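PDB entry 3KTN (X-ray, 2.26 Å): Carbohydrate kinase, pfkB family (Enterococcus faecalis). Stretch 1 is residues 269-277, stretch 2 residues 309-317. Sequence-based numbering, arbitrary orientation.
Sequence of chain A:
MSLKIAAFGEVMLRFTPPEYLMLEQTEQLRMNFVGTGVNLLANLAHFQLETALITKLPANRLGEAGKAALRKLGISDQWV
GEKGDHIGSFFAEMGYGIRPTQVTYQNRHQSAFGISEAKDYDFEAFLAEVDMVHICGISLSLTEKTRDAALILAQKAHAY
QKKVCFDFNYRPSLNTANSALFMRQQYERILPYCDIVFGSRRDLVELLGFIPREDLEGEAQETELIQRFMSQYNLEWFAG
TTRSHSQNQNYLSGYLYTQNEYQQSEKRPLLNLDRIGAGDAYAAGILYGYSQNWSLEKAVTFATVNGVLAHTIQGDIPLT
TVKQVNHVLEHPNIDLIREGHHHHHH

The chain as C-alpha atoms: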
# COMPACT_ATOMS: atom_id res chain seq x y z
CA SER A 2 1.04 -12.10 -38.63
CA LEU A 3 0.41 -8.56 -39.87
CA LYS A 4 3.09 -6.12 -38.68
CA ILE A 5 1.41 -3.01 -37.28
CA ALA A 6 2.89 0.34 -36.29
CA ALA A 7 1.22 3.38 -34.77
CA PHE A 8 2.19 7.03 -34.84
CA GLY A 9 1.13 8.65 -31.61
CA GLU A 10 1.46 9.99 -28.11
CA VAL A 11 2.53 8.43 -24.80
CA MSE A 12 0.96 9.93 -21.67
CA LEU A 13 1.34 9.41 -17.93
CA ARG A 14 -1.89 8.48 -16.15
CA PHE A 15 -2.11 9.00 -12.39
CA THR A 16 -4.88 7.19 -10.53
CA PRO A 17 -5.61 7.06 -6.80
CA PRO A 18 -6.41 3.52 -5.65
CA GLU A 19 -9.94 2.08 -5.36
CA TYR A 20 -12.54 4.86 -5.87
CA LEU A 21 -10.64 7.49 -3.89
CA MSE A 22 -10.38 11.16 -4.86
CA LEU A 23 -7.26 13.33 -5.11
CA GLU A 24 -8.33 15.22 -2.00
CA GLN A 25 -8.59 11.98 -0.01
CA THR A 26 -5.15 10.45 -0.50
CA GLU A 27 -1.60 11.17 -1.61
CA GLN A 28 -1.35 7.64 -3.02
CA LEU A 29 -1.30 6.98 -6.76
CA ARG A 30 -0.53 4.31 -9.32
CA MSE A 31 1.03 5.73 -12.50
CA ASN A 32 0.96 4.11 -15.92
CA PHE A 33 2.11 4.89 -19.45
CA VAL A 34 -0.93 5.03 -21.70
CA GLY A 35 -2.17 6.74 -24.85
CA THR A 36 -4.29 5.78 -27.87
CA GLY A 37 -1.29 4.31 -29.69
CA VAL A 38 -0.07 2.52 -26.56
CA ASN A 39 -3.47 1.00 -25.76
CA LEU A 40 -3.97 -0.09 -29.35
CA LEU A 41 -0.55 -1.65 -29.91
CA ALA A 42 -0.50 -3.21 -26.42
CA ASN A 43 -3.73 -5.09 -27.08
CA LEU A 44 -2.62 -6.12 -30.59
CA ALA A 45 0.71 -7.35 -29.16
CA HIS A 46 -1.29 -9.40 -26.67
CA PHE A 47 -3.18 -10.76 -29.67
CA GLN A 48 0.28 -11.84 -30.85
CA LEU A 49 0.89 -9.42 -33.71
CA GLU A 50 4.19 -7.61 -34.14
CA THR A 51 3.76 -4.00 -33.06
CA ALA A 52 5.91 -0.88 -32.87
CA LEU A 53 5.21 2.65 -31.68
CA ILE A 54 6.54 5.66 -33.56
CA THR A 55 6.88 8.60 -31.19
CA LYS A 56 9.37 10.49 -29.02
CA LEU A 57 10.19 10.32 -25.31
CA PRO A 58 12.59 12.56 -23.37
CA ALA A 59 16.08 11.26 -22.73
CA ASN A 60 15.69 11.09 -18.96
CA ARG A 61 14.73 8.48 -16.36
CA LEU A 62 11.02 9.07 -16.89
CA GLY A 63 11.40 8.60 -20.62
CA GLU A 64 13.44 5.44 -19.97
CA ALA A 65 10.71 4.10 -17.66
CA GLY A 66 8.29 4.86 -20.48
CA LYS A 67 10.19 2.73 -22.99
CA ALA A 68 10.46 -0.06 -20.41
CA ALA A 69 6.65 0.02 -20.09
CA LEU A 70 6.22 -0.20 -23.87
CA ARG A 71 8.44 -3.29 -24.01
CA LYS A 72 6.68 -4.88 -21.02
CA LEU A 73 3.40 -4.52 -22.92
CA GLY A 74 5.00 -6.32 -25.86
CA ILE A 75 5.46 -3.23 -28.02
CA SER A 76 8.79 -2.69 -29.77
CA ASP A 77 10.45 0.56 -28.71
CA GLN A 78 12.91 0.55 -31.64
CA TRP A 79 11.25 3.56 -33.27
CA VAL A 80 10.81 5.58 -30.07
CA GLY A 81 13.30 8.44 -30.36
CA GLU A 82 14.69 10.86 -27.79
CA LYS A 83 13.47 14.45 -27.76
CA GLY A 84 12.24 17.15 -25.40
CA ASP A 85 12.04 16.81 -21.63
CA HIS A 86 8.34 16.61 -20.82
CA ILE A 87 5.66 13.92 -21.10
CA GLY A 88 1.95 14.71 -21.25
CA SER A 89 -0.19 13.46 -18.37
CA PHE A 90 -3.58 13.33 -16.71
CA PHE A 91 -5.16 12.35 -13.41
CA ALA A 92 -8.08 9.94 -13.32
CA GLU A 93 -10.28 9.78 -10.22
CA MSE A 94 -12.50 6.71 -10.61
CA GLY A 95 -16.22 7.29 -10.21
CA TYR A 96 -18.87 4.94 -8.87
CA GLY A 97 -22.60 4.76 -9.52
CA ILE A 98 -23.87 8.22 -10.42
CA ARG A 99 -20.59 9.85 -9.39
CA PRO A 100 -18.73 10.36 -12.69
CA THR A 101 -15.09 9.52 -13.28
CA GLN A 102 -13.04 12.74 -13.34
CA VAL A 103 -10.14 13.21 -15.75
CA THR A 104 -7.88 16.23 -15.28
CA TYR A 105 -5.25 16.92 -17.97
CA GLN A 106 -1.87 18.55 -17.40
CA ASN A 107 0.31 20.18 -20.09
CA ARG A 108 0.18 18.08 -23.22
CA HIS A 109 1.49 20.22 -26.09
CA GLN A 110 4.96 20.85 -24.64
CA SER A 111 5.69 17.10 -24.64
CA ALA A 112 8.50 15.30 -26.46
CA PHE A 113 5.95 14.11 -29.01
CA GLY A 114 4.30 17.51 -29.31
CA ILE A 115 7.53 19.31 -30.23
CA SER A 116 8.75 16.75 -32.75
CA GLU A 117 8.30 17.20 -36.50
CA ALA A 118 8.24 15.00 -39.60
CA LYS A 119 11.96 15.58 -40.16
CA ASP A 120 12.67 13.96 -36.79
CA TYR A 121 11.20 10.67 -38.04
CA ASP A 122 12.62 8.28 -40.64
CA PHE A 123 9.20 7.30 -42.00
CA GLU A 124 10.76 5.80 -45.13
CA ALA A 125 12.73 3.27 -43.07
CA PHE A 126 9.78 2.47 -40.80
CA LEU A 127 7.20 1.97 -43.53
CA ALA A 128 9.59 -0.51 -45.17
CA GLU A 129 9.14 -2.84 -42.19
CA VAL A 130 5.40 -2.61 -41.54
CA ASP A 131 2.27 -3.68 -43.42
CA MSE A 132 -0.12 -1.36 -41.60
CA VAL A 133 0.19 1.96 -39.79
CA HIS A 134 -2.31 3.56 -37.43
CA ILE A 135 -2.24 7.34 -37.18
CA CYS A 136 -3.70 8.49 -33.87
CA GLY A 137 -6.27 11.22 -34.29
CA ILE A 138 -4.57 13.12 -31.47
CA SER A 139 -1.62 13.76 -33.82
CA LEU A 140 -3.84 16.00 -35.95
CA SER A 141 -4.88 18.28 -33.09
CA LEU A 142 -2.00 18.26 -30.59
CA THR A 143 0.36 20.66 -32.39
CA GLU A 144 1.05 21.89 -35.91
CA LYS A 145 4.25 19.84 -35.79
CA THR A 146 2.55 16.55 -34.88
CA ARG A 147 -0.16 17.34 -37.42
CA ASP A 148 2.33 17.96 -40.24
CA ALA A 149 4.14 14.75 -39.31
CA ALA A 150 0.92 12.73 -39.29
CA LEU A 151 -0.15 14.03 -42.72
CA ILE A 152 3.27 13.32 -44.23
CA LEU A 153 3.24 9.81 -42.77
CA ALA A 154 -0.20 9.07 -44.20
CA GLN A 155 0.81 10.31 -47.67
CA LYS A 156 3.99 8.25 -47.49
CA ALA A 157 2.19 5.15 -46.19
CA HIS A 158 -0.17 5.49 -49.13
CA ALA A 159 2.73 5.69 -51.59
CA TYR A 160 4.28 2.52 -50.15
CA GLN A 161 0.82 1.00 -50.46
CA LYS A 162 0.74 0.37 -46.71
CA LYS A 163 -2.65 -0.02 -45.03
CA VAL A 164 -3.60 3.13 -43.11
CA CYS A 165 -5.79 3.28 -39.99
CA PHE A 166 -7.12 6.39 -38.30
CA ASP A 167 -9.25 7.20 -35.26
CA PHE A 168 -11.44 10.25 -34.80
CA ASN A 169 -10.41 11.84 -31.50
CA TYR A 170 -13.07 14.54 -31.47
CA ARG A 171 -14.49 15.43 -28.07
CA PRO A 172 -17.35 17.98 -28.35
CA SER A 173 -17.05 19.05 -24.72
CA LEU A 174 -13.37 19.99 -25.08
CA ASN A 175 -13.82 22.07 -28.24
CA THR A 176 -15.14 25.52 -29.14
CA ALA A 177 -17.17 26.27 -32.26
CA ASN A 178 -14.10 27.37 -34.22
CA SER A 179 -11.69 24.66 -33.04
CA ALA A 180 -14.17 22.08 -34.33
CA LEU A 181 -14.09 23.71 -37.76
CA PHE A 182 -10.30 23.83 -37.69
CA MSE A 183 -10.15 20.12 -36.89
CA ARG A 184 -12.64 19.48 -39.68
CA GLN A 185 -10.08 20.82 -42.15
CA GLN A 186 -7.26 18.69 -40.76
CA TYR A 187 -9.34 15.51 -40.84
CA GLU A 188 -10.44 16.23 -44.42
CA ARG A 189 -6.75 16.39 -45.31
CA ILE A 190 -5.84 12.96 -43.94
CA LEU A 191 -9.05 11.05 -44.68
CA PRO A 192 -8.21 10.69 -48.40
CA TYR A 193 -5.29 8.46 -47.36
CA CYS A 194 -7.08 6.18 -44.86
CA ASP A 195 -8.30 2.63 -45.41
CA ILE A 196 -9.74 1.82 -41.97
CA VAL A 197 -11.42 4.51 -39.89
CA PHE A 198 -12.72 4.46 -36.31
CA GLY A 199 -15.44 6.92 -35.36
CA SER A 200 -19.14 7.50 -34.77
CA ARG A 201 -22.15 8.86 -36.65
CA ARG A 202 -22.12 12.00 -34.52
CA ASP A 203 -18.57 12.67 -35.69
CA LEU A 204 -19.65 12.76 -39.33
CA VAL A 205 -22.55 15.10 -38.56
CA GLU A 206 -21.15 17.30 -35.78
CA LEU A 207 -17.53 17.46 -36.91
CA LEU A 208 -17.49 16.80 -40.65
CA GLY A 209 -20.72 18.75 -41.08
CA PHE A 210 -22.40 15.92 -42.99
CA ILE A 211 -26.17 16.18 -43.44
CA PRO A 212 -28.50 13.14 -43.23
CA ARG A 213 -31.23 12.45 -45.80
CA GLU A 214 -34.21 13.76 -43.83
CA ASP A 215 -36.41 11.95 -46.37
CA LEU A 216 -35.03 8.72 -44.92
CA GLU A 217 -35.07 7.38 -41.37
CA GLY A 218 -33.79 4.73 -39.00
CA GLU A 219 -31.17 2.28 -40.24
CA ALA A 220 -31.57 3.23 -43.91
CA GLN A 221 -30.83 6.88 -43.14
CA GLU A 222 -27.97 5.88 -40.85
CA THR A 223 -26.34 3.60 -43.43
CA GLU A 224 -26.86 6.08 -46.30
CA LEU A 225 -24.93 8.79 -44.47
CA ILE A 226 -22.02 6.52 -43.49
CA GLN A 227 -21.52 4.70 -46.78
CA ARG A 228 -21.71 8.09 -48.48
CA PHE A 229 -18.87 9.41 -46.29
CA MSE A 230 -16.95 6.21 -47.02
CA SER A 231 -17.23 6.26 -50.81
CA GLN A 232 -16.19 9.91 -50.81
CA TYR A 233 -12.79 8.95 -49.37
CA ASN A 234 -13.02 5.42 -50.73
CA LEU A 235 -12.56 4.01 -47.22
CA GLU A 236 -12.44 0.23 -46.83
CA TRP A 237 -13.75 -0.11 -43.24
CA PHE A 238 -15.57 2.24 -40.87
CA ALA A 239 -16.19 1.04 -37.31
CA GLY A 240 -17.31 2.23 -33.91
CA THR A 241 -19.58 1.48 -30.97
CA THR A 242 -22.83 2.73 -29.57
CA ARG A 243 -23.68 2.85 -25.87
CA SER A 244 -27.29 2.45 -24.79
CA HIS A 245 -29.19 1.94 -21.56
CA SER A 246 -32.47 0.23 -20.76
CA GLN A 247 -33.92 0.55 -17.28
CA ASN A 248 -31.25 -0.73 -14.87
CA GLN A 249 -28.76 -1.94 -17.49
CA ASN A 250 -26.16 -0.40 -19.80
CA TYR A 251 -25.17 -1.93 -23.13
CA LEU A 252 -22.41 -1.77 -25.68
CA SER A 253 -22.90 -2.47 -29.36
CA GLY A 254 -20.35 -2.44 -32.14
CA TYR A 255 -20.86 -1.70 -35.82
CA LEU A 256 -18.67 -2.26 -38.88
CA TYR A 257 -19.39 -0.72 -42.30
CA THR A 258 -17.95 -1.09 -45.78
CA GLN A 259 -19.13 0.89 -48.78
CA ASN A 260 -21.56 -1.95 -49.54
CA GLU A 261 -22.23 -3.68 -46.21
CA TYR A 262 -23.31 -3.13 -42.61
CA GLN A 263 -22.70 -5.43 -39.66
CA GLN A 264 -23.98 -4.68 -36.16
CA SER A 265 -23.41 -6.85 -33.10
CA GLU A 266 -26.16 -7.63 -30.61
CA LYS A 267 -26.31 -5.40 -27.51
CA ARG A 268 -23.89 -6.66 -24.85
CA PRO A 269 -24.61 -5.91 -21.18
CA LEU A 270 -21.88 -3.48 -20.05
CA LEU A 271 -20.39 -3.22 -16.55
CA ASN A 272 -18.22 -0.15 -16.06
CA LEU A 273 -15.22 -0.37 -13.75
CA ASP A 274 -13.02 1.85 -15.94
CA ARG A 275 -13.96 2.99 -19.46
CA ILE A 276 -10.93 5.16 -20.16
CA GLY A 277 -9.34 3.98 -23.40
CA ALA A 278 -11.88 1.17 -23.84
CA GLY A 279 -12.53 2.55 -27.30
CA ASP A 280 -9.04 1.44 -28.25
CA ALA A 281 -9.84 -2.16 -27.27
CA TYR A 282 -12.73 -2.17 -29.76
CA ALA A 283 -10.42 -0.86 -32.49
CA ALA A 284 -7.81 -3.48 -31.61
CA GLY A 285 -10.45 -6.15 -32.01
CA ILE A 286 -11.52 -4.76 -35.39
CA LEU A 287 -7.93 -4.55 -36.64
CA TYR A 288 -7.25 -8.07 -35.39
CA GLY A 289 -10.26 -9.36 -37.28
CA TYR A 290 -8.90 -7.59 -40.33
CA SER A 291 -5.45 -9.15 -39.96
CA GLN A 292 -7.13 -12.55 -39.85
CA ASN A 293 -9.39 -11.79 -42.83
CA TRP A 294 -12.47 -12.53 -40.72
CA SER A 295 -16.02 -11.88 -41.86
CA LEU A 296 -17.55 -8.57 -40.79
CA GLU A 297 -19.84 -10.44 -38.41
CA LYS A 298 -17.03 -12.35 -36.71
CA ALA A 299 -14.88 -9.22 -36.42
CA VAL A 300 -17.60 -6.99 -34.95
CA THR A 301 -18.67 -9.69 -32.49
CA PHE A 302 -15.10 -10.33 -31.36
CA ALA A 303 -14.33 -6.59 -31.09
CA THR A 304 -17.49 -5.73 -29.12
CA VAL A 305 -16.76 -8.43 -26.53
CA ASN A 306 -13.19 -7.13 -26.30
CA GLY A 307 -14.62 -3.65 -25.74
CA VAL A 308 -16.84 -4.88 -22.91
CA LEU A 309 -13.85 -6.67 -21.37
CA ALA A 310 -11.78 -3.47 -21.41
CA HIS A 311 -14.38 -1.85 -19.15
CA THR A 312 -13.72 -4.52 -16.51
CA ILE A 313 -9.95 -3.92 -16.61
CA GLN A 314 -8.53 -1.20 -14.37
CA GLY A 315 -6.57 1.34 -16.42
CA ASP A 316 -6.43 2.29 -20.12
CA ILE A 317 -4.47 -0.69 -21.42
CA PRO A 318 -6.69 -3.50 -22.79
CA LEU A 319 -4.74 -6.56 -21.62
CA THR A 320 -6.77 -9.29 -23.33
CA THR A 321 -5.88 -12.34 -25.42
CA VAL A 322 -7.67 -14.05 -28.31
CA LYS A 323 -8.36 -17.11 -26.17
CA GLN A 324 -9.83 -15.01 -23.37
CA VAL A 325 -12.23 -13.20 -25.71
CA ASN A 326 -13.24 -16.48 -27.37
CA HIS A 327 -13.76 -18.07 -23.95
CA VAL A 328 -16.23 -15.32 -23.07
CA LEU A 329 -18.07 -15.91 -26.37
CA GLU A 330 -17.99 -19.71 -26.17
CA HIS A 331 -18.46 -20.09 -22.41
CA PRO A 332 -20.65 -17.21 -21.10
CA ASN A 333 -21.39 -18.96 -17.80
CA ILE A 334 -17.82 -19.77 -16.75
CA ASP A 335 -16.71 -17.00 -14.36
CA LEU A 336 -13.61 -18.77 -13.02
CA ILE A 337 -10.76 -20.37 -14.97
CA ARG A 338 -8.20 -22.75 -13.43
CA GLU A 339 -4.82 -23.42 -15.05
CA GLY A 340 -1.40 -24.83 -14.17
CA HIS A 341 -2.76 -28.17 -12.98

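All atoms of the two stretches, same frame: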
# COMPACT_ATOMS: atom_id res chain seq x y z
N PRO A 269 -24.50 -6.59 -22.48
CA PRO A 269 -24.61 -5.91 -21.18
C PRO A 269 -23.21 -5.36 -20.85
O PRO A 269 -22.21 -6.04 -21.06
CB PRO A 269 -25.03 -7.04 -20.23
CG PRO A 269 -25.81 -7.96 -21.13
CD PRO A 269 -24.98 -7.98 -22.39
N LEU A 270 -23.15 -4.12 -20.36
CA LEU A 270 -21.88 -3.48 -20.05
C LEU A 270 -21.75 -3.10 -18.57
O LEU A 270 -22.63 -2.44 -18.02
CB LEU A 270 -21.72 -2.23 -20.91
CG LEU A 270 -20.47 -1.36 -20.74
CD1 LEU A 270 -19.26 -2.08 -21.29
CD2 LEU A 270 -20.67 -0.04 -21.47
N LEU A 271 -20.66 -3.54 -17.95
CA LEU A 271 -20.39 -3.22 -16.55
C LEU A 271 -19.12 -2.37 -16.53
O LEU A 271 -18.04 -2.81 -16.93
CB LEU A 271 -20.22 -4.51 -15.72
CG LEU A 271 -21.53 -5.30 -15.59
CD1 LEU A 271 -21.29 -6.60 -14.83
CD2 LEU A 271 -22.58 -4.46 -14.88
N ASN A 272 -19.29 -1.14 -16.07
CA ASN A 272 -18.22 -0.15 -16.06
C ASN A 272 -17.37 -0.01 -14.81
O ASN A 272 -17.80 0.56 -13.81
CB ASN A 272 -18.84 1.21 -16.41
CG ASN A 272 -17.80 2.31 -16.59
OD1 ASN A 272 -16.63 2.14 -16.27
ND2 ASN A 272 -18.25 3.45 -17.10
N LEU A 273 -16.14 -0.53 -14.86
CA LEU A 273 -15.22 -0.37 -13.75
C LEU A 273 -14.30 0.78 -14.16
O LEU A 273 -13.97 1.65 -13.35
CB LEU A 273 -14.41 -1.64 -13.51
CG LEU A 273 -13.32 -1.57 -12.43
CD1 LEU A 273 -13.95 -1.17 -11.08
CD2 LEU A 273 -12.63 -2.91 -12.31
N ASP A 274 -13.91 0.81 -15.43
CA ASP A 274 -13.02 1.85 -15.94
C ASP A 274 -13.17 1.86 -17.47
O ASP A 274 -12.73 0.93 -18.14
CB ASP A 274 -11.57 1.52 -15.57
CG ASP A 274 -10.59 2.64 -15.90
OD1 ASP A 274 -10.86 3.45 -16.81
OD2 ASP A 274 -9.53 2.72 -15.24
N ARG A 275 -13.76 2.92 -18.02
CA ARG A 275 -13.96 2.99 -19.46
C ARG A 275 -12.89 3.76 -20.21
O ARG A 275 -12.89 3.78 -21.44
CB ARG A 275 -15.31 3.61 -19.79
CG ARG A 275 -15.55 4.93 -19.10
CD ARG A 275 -16.81 5.60 -19.62
NE ARG A 275 -16.58 6.14 -20.95
CZ ARG A 275 -17.48 6.79 -21.66
NH1 ARG A 275 -18.70 6.99 -21.17
NH2 ARG A 275 -17.17 7.25 -22.86
N ILE A 276 -11.97 4.39 -19.49
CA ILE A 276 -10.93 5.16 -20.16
C ILE A 276 -10.12 4.31 -21.12
O ILE A 276 -9.53 3.31 -20.73
CB ILE A 276 -10.00 5.83 -19.14
CG1 ILE A 276 -10.84 6.65 -18.17
CG2 ILE A 276 -9.00 6.74 -19.86
CD1 ILE A 276 -10.04 7.32 -17.10
N GLY A 277 -10.10 4.71 -22.39
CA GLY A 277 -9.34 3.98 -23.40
C GLY A 277 -10.02 2.73 -23.94
O GLY A 277 -9.49 2.10 -24.85
N LEU A 309 -14.90 -6.18 -22.26
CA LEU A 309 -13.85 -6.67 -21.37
C LEU A 309 -12.95 -5.54 -20.88
O LEU A 309 -12.54 -5.52 -19.72
CB LEU A 309 -12.99 -7.72 -22.07
CG LEU A 309 -13.59 -9.12 -22.22
CD1 LEU A 309 -12.73 -9.93 -23.17
CD2 LEU A 309 -13.67 -9.80 -20.85
N ALA A 310 -12.64 -4.59 -21.76
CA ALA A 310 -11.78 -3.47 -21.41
C ALA A 310 -12.38 -2.64 -20.28
O ALA A 310 -11.64 -2.03 -19.50
CB ALA A 310 -11.51 -2.59 -22.62
N HIS A 311 -13.71 -2.61 -20.21
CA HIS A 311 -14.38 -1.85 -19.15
C HIS A 311 -14.25 -2.52 -17.78
O HIS A 311 -14.49 -1.88 -16.76
CB HIS A 311 -15.88 -1.67 -19.47
CG HIS A 311 -16.16 -0.72 -20.59
ND1 HIS A 311 -15.84 -0.99 -21.91
CD2 HIS A 311 -16.74 0.51 -20.60
CE1 HIS A 311 -16.22 0.01 -22.67
NE2 HIS A 311 -16.77 0.94 -21.90
N THR A 312 -13.87 -3.79 -17.76
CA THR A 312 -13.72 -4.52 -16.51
C THR A 312 -12.25 -4.54 -16.07
O THR A 312 -11.92 -5.09 -15.01
CB THR A 312 -14.15 -5.97 -16.65
OG1 THR A 312 -13.14 -6.68 -17.37
CG2 THR A 312 -15.48 -6.07 -17.39
N ILE A 313 -11.38 -3.96 -16.89
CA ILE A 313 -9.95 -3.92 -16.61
C ILE A 313 -9.56 -2.55 -16.10
O ILE A 313 -9.84 -1.54 -16.74
CB ILE A 313 -9.13 -4.27 -17.88
CG1 ILE A 313 -9.43 -5.72 -18.29
CG2 ILE A 313 -7.64 -4.05 -17.63
CD1 ILE A 313 -8.72 -6.19 -19.57
N GLN A 314 -8.94 -2.49 -14.92
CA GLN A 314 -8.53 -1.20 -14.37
C GLN A 314 -7.44 -0.59 -15.26
O GLN A 314 -6.51 -1.28 -15.68
CB GLN A 314 -8.02 -1.38 -12.94
CG GLN A 314 -9.10 -1.86 -11.97
CD GLN A 314 -8.59 -2.03 -10.56
OE1 GLN A 314 -8.25 -1.05 -9.87
NE2 GLN A 314 -8.51 -3.28 -10.11
N GLY A 315 -7.57 0.70 -15.57
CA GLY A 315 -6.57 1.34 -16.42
C GLY A 315 -6.92 1.32 -17.90
O GLY A 315 -7.81 0.57 -18.32
N ASP A 316 -6.22 2.15 -18.67
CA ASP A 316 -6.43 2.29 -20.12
C ASP A 316 -6.04 1.11 -21.00
O ASP A 316 -6.67 0.86 -22.03
CB ASP A 316 -5.65 3.49 -20.67
CG ASP A 316 -6.02 4.79 -20.00
OD1 ASP A 316 -6.27 5.77 -20.73
OD2 ASP A 316 -6.04 4.85 -18.75
N ILE A 317 -4.97 0.42 -20.62
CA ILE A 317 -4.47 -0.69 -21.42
C ILE A 317 -5.35 -1.93 -21.44
O ILE A 317 -5.61 -2.53 -20.41
CB ILE A 317 -3.06 -1.14 -20.95
CG1 ILE A 317 -2.16 0.07 -20.72
CG2 ILE A 317 -2.44 -2.06 -22.00
CD1 ILE A 317 -1.79 0.82 -21.97

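Two largely irregular segments can pack tightly without forming a sheet when a few backbone polar atoms find partners across the gap; this carbohydrate kinase offers a compact example. From Leu270 onward, the first stretch packs against the segment that enters from a helix and contains a type I turn from Ala310 to Ile313. The carbonyl of His311 accepts two backbone hydrogen bonds, from Leu273 N to His311 O (2.9 Å) and from Asp274 N to His311 O (3.1 Å). A CA-H...O contact, His311 CA to Asp274 O at 3.4 Å, closes the backbones further.

Asp274 extends this link through its side chain. With chi1 in the t rotamer, it accepts a hydrogen bond from Gly315 N to Asp274 OD2 (2.8 Å), while Ile276 N reaches Asp274 OD1 at 3.0 Å within its own stretch. One carboxylate thus ties its own stretch to the other. Gly315 suits its position because its backbone angles would jam a CB against the preceding carbonyl.

The most extensively covered residue is His311. Leu270 CD1 lies over one face of its imidazole, 3.6 Å from the ring centroid, a CH-pi contact, and Arg275 CB approaches His311 CD2 at 3.5 Å. Nearby, the CA-to-CB bond of Leu273 points toward the second stretch, and Leu273 CD2 packs 3.7 Å from Gln314 CG, adding apolar bulk beside the polar links.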